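Local coordinates for NIF3-related protein (Bacillus cereus, PDB 2GX8) that is a NIF3-family protein of unknown function that binds a pair of zinc ions in a conserved dimetal site and carries a probable regulatory domain, at residues H66-T74 / N358-Q368; D131-A142 / E265-G273. All blocks are in the same frame, centred on the assembly; numbering follows the deposited sequence.

Interaction 1: residues H66-T74 / N358-Q368; sequences HVLIALDVT and NVEKVMKQGVQ. With ZN (zinc ion), chain M; ZN (zinc ion), chain L.
Ile69, on strand 66-70, rests on the helix that begins near Val362, and its branches divide the work. CB faces the carbonyl of Lys364. CG2 is anti to the backbone N because chi1 is -45°, which sends this methyl between two helix residues: it lies 3.6 Å from Met363 CE and 3.8 Å from Val367 CG1, crossing both side chains at a slant. CG1 passes above the backbone at Gln368, 4.1 Å from its CA, and CD1 turns back onto Val367 CG1 at 3.9 Å. A beta-branched isoleucine suits this place, since one arm wedges between Met363 and Val367 while the other reaches Gln368 and Val367.

Met363 supplies the flexible half of the fit. Its chain bends at chi2 (-80°), which brings CE up to the strand backbone, 3.4 Å from Ala70 O. Leu71, just beyond, splits its fork over the 3-10 turn 358-361: CD1 meets Glu360 CB at 4.0 Å, while CD2 lies 3.7 Å from Asn358 OD1. Asn358 OD1 is hydrogen-bonded to Tyr339 OH of the second subunit. The leucine therefore packs against the aliphatic root of Glu360, whose extended chain carries the carboxylate to both metals, with OE2 2.2 Å from one zinc and OE1 bound to the other. His92 and Asp131 complete the first site, His93 and His357 the second. Asp72 reaches the second shell, bonding His93 ND1.

No hydrogen bond joins the two segments. The strand runs between 88-91 and 383-386 in a mixed five-stranded sheet; helix 362-377 covers one face, its segment running at 145° to the strand, while helix 75-84 packs on Leu68, whose side chain lies on the other face.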
# COMPACT_ATOMS: atom_id res chain seq x y z
N HIS C 66 37.38 -28.25 -0.97
CA HIS C 66 37.06 -28.01 0.44
C HIS C 66 35.91 -27.05 0.57
O HIS C 66 35.84 -26.08 -0.18
CB HIS C 66 38.23 -27.34 1.17
CG HIS C 66 39.44 -28.21 1.33
ND1 HIS C 66 40.39 -28.34 0.35
CD2 HIS C 66 39.88 -28.93 2.39
CE1 HIS C 66 41.35 -29.14 0.77
NE2 HIS C 66 41.06 -29.51 2.01
N VAL C 67 35.03 -27.31 1.53
CA VAL C 67 33.85 -26.46 1.80
C VAL C 67 33.80 -26.10 3.29
O VAL C 67 34.19 -26.92 4.13
CB VAL C 67 32.54 -27.20 1.42
CG1 VAL C 67 31.35 -26.28 1.40
CG2 VAL C 67 32.69 -27.88 0.02
N LEU C 68 33.31 -24.89 3.63
CA LEU C 68 33.20 -24.47 5.02
C LEU C 68 31.74 -24.23 5.44
O LEU C 68 30.98 -23.52 4.75
CB LEU C 68 34.00 -23.17 5.26
CG LEU C 68 34.16 -22.64 6.69
CD1 LEU C 68 35.00 -23.59 7.53
CD2 LEU C 68 34.80 -21.25 6.68
N ILE C 69 31.34 -24.83 6.56
CA ILE C 69 30.01 -24.58 7.07
C ILE C 69 30.14 -23.47 8.12
O ILE C 69 30.94 -23.59 9.07
CB ILE C 69 29.37 -25.82 7.70
CG1 ILE C 69 29.58 -27.06 6.82
CG2 ILE C 69 27.90 -25.59 7.90
CD1 ILE C 69 28.96 -26.91 5.44
N ALA C 70 29.36 -22.41 7.95
CA ALA C 70 29.38 -21.28 8.89
C ALA C 70 27.99 -20.90 9.34
O ALA C 70 27.01 -21.27 8.70
CB ALA C 70 30.04 -20.05 8.23
N LEU C 71 27.92 -20.16 10.45
CA LEU C 71 26.66 -19.59 10.91
C LEU C 71 26.62 -18.14 10.36
O LEU C 71 25.74 -17.79 9.56
CB LEU C 71 26.54 -19.67 12.44
CG LEU C 71 25.38 -18.91 13.09
CD1 LEU C 71 24.06 -19.48 12.66
CD2 LEU C 71 25.45 -18.91 14.61
N ASP C 72 27.61 -17.33 10.74
CA ASP C 72 27.74 -15.96 10.29
C ASP C 72 28.98 -15.85 9.41
O ASP C 72 30.02 -16.42 9.76
CB ASP C 72 27.96 -15.08 11.51
CG ASP C 72 26.82 -15.19 12.49
OD1 ASP C 72 25.69 -14.99 12.02
OD2 ASP C 72 27.03 -15.48 13.71
N VAL C 73 28.86 -15.17 8.26
CA VAL C 73 30.04 -14.97 7.44
C VAL C 73 30.69 -13.66 7.82
O VAL C 73 30.39 -12.62 7.25
CB VAL C 73 29.75 -14.97 5.93
CG1 VAL C 73 31.05 -14.81 5.16
CG2 VAL C 73 29.03 -16.24 5.52
N THR C 74 31.55 -13.69 8.82
CA THR C 74 32.28 -12.50 9.26
C THR C 74 33.59 -12.53 8.49
O THR C 74 33.87 -13.51 7.80
CB THR C 74 32.61 -12.59 10.74
OG1 THR C 74 33.44 -13.74 10.95
CG2 THR C 74 31.34 -12.78 11.54
N ASN C 358 23.09 -17.06 19.10
CA ASN C 358 24.27 -17.78 18.69
C ASN C 358 24.28 -19.26 19.02
O ASN C 358 25.18 -19.95 18.58
CB ASN C 358 25.52 -17.11 19.25
CG ASN C 358 26.80 -17.66 18.66
OD1 ASN C 358 27.17 -17.35 17.53
ND2 ASN C 358 27.52 -18.46 19.45
N VAL C 359 23.30 -19.77 19.77
CA VAL C 359 23.27 -21.20 20.06
C VAL C 359 22.96 -22.02 18.80
O VAL C 359 23.06 -23.24 18.81
CB VAL C 359 22.33 -21.59 21.25
CG1 VAL C 359 22.69 -20.79 22.48
CG2 VAL C 359 20.87 -21.38 20.89
N GLU C 360 22.55 -21.35 17.73
CA GLU C 360 22.33 -22.00 16.43
C GLU C 360 23.62 -22.47 15.80
O GLU C 360 23.61 -23.09 14.76
CB GLU C 360 21.72 -21.03 15.45
CG GLU C 360 20.30 -20.75 15.73
CD GLU C 360 19.71 -19.91 14.62
OE1 GLU C 360 20.38 -18.97 14.14
OE2 GLU C 360 18.57 -20.22 14.20
N LYS C 361 24.73 -22.14 16.43
CA LYS C 361 26.04 -22.55 15.99
C LYS C 361 26.14 -24.09 15.90
O LYS C 361 27.05 -24.61 15.25
CB LYS C 361 27.07 -21.99 16.97
CG LYS C 361 26.96 -22.60 18.36
CD LYS C 361 28.03 -22.09 19.26
CE LYS C 361 28.01 -22.76 20.64
NZ LYS C 361 27.10 -22.12 21.59
N VAL C 362 25.20 -24.82 16.53
CA VAL C 362 25.21 -26.31 16.53
C VAL C 362 25.02 -26.84 15.14
O VAL C 362 25.30 -27.98 14.83
CB VAL C 362 24.08 -26.88 17.38
CG1 VAL C 362 24.38 -26.67 18.84
CG2 VAL C 362 22.73 -26.24 16.98
N MET C 363 24.53 -25.96 14.30
CA MET C 363 24.24 -26.26 12.93
C MET C 363 25.49 -26.46 12.08
O MET C 363 25.44 -27.12 11.06
CB MET C 363 23.26 -25.17 12.45
CG MET C 363 23.37 -24.72 11.07
SD MET C 363 24.71 -23.53 10.86
CE MET C 363 24.93 -23.95 9.11
N LYS C 364 26.63 -25.93 12.52
CA LYS C 364 27.86 -26.08 11.73
C LYS C 364 28.37 -27.51 11.75
O LYS C 364 28.63 -28.06 10.70
CB LYS C 364 28.99 -25.21 12.23
CG LYS C 364 28.69 -23.78 12.50
CD LYS C 364 29.99 -23.23 13.00
CE LYS C 364 29.80 -22.32 14.12
NZ LYS C 364 31.11 -21.99 14.70
N GLN C 365 28.55 -28.06 12.94
CA GLN C 365 29.04 -29.44 13.09
C GLN C 365 27.98 -30.40 12.59
O GLN C 365 28.31 -31.47 12.08
CB GLN C 365 29.34 -29.76 14.56
CG GLN C 365 30.44 -28.92 15.24
CD GLN C 365 31.80 -29.59 15.27
OE1 GLN C 365 32.84 -28.91 15.22
NE2 GLN C 365 31.80 -30.91 15.37
N GLY C 366 26.71 -30.02 12.74
CA GLY C 366 25.58 -30.84 12.30
C GLY C 366 25.50 -30.99 10.80
O GLY C 366 25.42 -32.12 10.28
N VAL C 367 25.51 -29.86 10.10
CA VAL C 367 25.50 -29.83 8.64
C VAL C 367 26.79 -30.43 8.09
O VAL C 367 26.77 -31.09 7.06
CB VAL C 367 25.27 -28.41 8.08
CG1 VAL C 367 25.57 -28.33 6.59
CG2 VAL C 367 23.84 -27.98 8.37
N GLN C 368 27.91 -30.20 8.78
CA GLN C 368 29.20 -30.79 8.39
C GLN C 368 29.13 -32.31 8.35
O GLN C 368 29.65 -32.92 7.41
CB GLN C 368 30.33 -30.36 9.33
CG GLN C 368 31.68 -31.03 9.05
CD GLN C 368 32.66 -30.95 10.23
OE1 GLN C 368 33.84 -30.61 10.05
NE2 GLN C 368 32.18 -31.25 11.45
ZN ZN M . 18.06 -20.01 12.12
ZN ZN L . 19.29 -17.04 12.98

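Interaction 2: residues D131-A142 / E265-G273; sequences DVAKGGVNDLLA and ETLGLGKIG. With ZN (zinc ion), chain M.
Val132 overlaps Leu267 and the turn after it: its CG1 methyl sits 3.7 Å from Leu267 CB, the two side chains crossing at about a right angle, while CG2 leans on Leu269 CD2. Two consecutive helices, 128-132 and 137-145, joined by a type II beta turn from Ala133 to Gly136, here pack against the corner that the chain turns at Leu269, between strands 262-268 and 270-280. Glycine suits Gly135, whose positive phi belongs to the turn, and Gly270, where phi is again positive.

The backbones themselves meet at Gly268. Val132 CA makes a CA-H...O contact of 3.4 Å with Gly268 O, nearly straight at the hydrogen (166°). Leu269 CD2 packs against Asp131 CB at 3.6 Å, covering the aliphatic root of a carboxylate whose OD1 lies 2.3 Å from zinc, a site completed by His92 and Glu360.

Asn138 lays its amide over Gly270, with CG 3.4 Å from Gly270 CA. The amide is held at both ends: ND2 donates to Asp131 O, joining the two helices, and OD1 accepts from Gly314 N. Beyond it the Lys271 chain, bent at chi2 (-69°), passes Asn138 O and heads for Asp139, where the charge pairing is less certain because the modelled carboxylate oxygen is crowded. The other oxygen, Asp139 OD2, accepts a 2.6 Å hydrogen bond from Gly135 N on its anti side, 18° out of the carboxylate plane.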
# COMPACT_ATOMS: atom_id res chain seq x y z
N ASP C 131 16.24 -24.23 9.38
CA ASP C 131 15.47 -24.08 10.60
C ASP C 131 14.29 -25.04 10.61
O ASP C 131 13.96 -25.64 11.63
CB ASP C 131 14.91 -22.65 10.67
CG ASP C 131 15.97 -21.62 10.97
OD1 ASP C 131 16.43 -21.60 12.14
OD2 ASP C 131 16.31 -20.80 10.09
N VAL C 132 13.67 -25.15 9.43
CA VAL C 132 12.47 -25.96 9.17
C VAL C 132 12.72 -27.45 8.97
O VAL C 132 11.96 -28.28 9.45
CB VAL C 132 11.75 -25.41 7.89
CG1 VAL C 132 10.50 -26.22 7.57
CG2 VAL C 132 11.40 -23.93 8.04
N ALA C 133 13.78 -27.79 8.25
CA ALA C 133 14.06 -29.19 7.90
C ALA C 133 14.41 -30.13 9.04
O ALA C 133 15.07 -29.72 10.00
CB ALA C 133 15.14 -29.26 6.83
N LYS C 134 13.98 -31.40 8.91
CA LYS C 134 14.32 -32.47 9.85
C LYS C 134 15.84 -32.62 9.87
O LYS C 134 16.50 -32.60 8.81
CB LYS C 134 13.68 -33.79 9.41
CG LYS C 134 14.06 -35.00 10.27
CD LYS C 134 13.70 -36.33 9.60
CE LYS C 134 14.21 -37.54 10.41
NZ LYS C 134 13.83 -38.89 9.82
N GLY C 135 16.41 -32.73 11.07
CA GLY C 135 17.87 -32.83 11.25
C GLY C 135 18.52 -31.45 11.31
O GLY C 135 19.73 -31.32 11.48
N GLY C 136 17.71 -30.40 11.17
CA GLY C 136 18.20 -29.03 11.18
C GLY C 136 18.44 -28.44 12.57
O GLY C 136 18.44 -29.15 13.58
N VAL C 137 18.62 -27.11 12.59
CA VAL C 137 18.91 -26.33 13.78
C VAL C 137 18.12 -26.74 15.02
O VAL C 137 18.70 -26.99 16.08
CB VAL C 137 18.71 -24.80 13.52
CG1 VAL C 137 18.85 -24.01 14.81
CG2 VAL C 137 19.70 -24.30 12.52
N ASN C 138 16.81 -26.84 14.86
CA ASN C 138 15.91 -27.11 15.97
C ASN C 138 15.92 -28.54 16.47
O ASN C 138 15.66 -28.77 17.65
CB ASN C 138 14.52 -26.56 15.66
CG ASN C 138 14.50 -25.04 15.60
OD1 ASN C 138 14.92 -24.36 16.54
ND2 ASN C 138 14.04 -24.49 14.48
N ASP C 139 16.21 -29.51 15.60
CA ASP C 139 16.38 -30.91 16.00
C ASP C 139 17.67 -31.04 16.74
O ASP C 139 17.73 -31.66 17.82
CB ASP C 139 16.38 -31.83 14.80
CG ASP C 139 14.99 -32.09 14.28
OD1 ASP C 139 14.08 -32.24 15.12
OD2 ASP C 139 14.81 -32.16 13.03
N LEU C 140 18.71 -30.43 16.16
CA LEU C 140 20.05 -30.38 16.77
C LEU C 140 20.01 -29.77 18.16
O LEU C 140 20.73 -30.22 19.05
CB LEU C 140 21.03 -29.61 15.87
CG LEU C 140 21.40 -30.31 14.56
CD1 LEU C 140 21.97 -29.35 13.52
CD2 LEU C 140 22.35 -31.49 14.82
N LEU C 141 19.18 -28.76 18.37
CA LEU C 141 19.05 -28.13 19.69
C LEU C 141 18.21 -28.98 20.64
O LEU C 141 18.48 -29.00 21.84
CB LEU C 141 18.46 -26.72 19.59
CG LEU C 141 19.28 -25.61 18.96
CD1 LEU C 141 18.34 -24.45 18.62
CD2 LEU C 141 20.45 -25.15 19.82
N ALA C 142 17.18 -29.65 20.13
CA ALA C 142 16.38 -30.56 20.97
C ALA C 142 17.23 -31.72 21.47
O ALA C 142 17.17 -32.04 22.64
CB ALA C 142 15.18 -31.09 20.22
N GLU C 265 4.08 -34.79 6.05
CA GLU C 265 4.42 -34.53 7.43
C GLU C 265 4.56 -33.01 7.59
O GLU C 265 5.13 -32.34 6.72
CB GLU C 265 5.66 -35.32 7.91
CG GLU C 265 7.06 -34.86 7.40
CD GLU C 265 8.22 -35.71 7.99
OE1 GLU C 265 8.03 -36.93 8.20
OE2 GLU C 265 9.34 -35.17 8.23
N THR C 266 3.95 -32.47 8.64
CA THR C 266 4.06 -31.05 8.94
C THR C 266 5.50 -30.75 9.30
O THR C 266 6.14 -31.50 10.05
CB THR C 266 3.25 -30.64 10.19
OG1 THR C 266 1.93 -31.18 10.12
CG2 THR C 266 3.15 -29.14 10.28
N LEU C 267 6.00 -29.65 8.74
CA LEU C 267 7.33 -29.12 9.00
C LEU C 267 7.14 -27.66 9.47
O LEU C 267 6.13 -27.02 9.13
CB LEU C 267 8.23 -29.19 7.76
CG LEU C 267 8.67 -30.58 7.24
CD1 LEU C 267 9.15 -30.53 5.82
CD2 LEU C 267 9.73 -31.22 8.13
N GLY C 268 8.09 -27.17 10.26
CA GLY C 268 8.00 -25.82 10.78
C GLY C 268 9.15 -25.38 11.66
O GLY C 268 10.20 -25.98 11.69
N LEU C 269 8.93 -24.30 12.38
CA LEU C 269 9.97 -23.74 13.21
C LEU C 269 9.93 -24.27 14.63
O LEU C 269 8.86 -24.38 15.20
CB LEU C 269 9.81 -22.23 13.26
CG LEU C 269 10.07 -21.50 11.95
CD1 LEU C 269 9.66 -20.06 12.13
CD2 LEU C 269 11.55 -21.64 11.55
N GLY C 270 11.09 -24.59 15.18
CA GLY C 270 11.22 -25.07 16.56
C GLY C 270 10.63 -26.42 16.87
O GLY C 270 9.80 -26.93 16.11
N LYS C 271 11.06 -26.99 18.01
CA LYS C 271 10.59 -28.30 18.52
C LYS C 271 10.00 -28.18 19.92
O LYS C 271 10.37 -27.31 20.70
CB LYS C 271 11.73 -29.34 18.56
CG LYS C 271 12.28 -29.72 17.18
CD LYS C 271 11.25 -30.52 16.41
CE LYS C 271 11.67 -30.74 14.96
NZ LYS C 271 10.78 -31.71 14.24
N ILE C 272 9.03 -29.03 20.25
CA ILE C 272 8.51 -29.04 21.60
C ILE C 272 8.52 -30.49 22.02
O ILE C 272 8.08 -31.34 21.26
CB ILE C 272 7.13 -28.32 21.76
CG1 ILE C 272 6.77 -28.18 23.26
CG2 ILE C 272 6.01 -28.96 20.93
CD1 ILE C 272 5.53 -27.35 23.54
N GLY C 273 9.10 -30.76 23.19
CA GLY C 273 9.26 -32.10 23.71
C GLY C 273 9.33 -32.10 25.23
O GLY C 273 9.00 -31.10 25.87
ZN ZN M . 18.06 -20.01 12.12
O HOH W 1 10.24 -29.15 10.98

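In the fold
Both contacts are largely buried and reach the same zinc ion, interaction 1 through Glu360 and interaction 2 through Asp131; Glu360 OE2 and Asp131 OD1 lie 3.3 Å apart beside it. Helix 362-377 packs against both: Met363 sets its far end on Ile69 but its CB on Val137. Interaction 1 is mainly apolar, between sheet and helix, and at its metal-bearing end a second subunit approaches. Interaction 2, nested in the loop interaction 1 closes, mixes close backbone contacts at glycines with polar groups whose hydrogen bonds lie within 131-142 or go to Gly314, plus a lysine at its partly exposed edge; it joins the zinc-binding part to the larger, branched sheet, and no other subunit touches it.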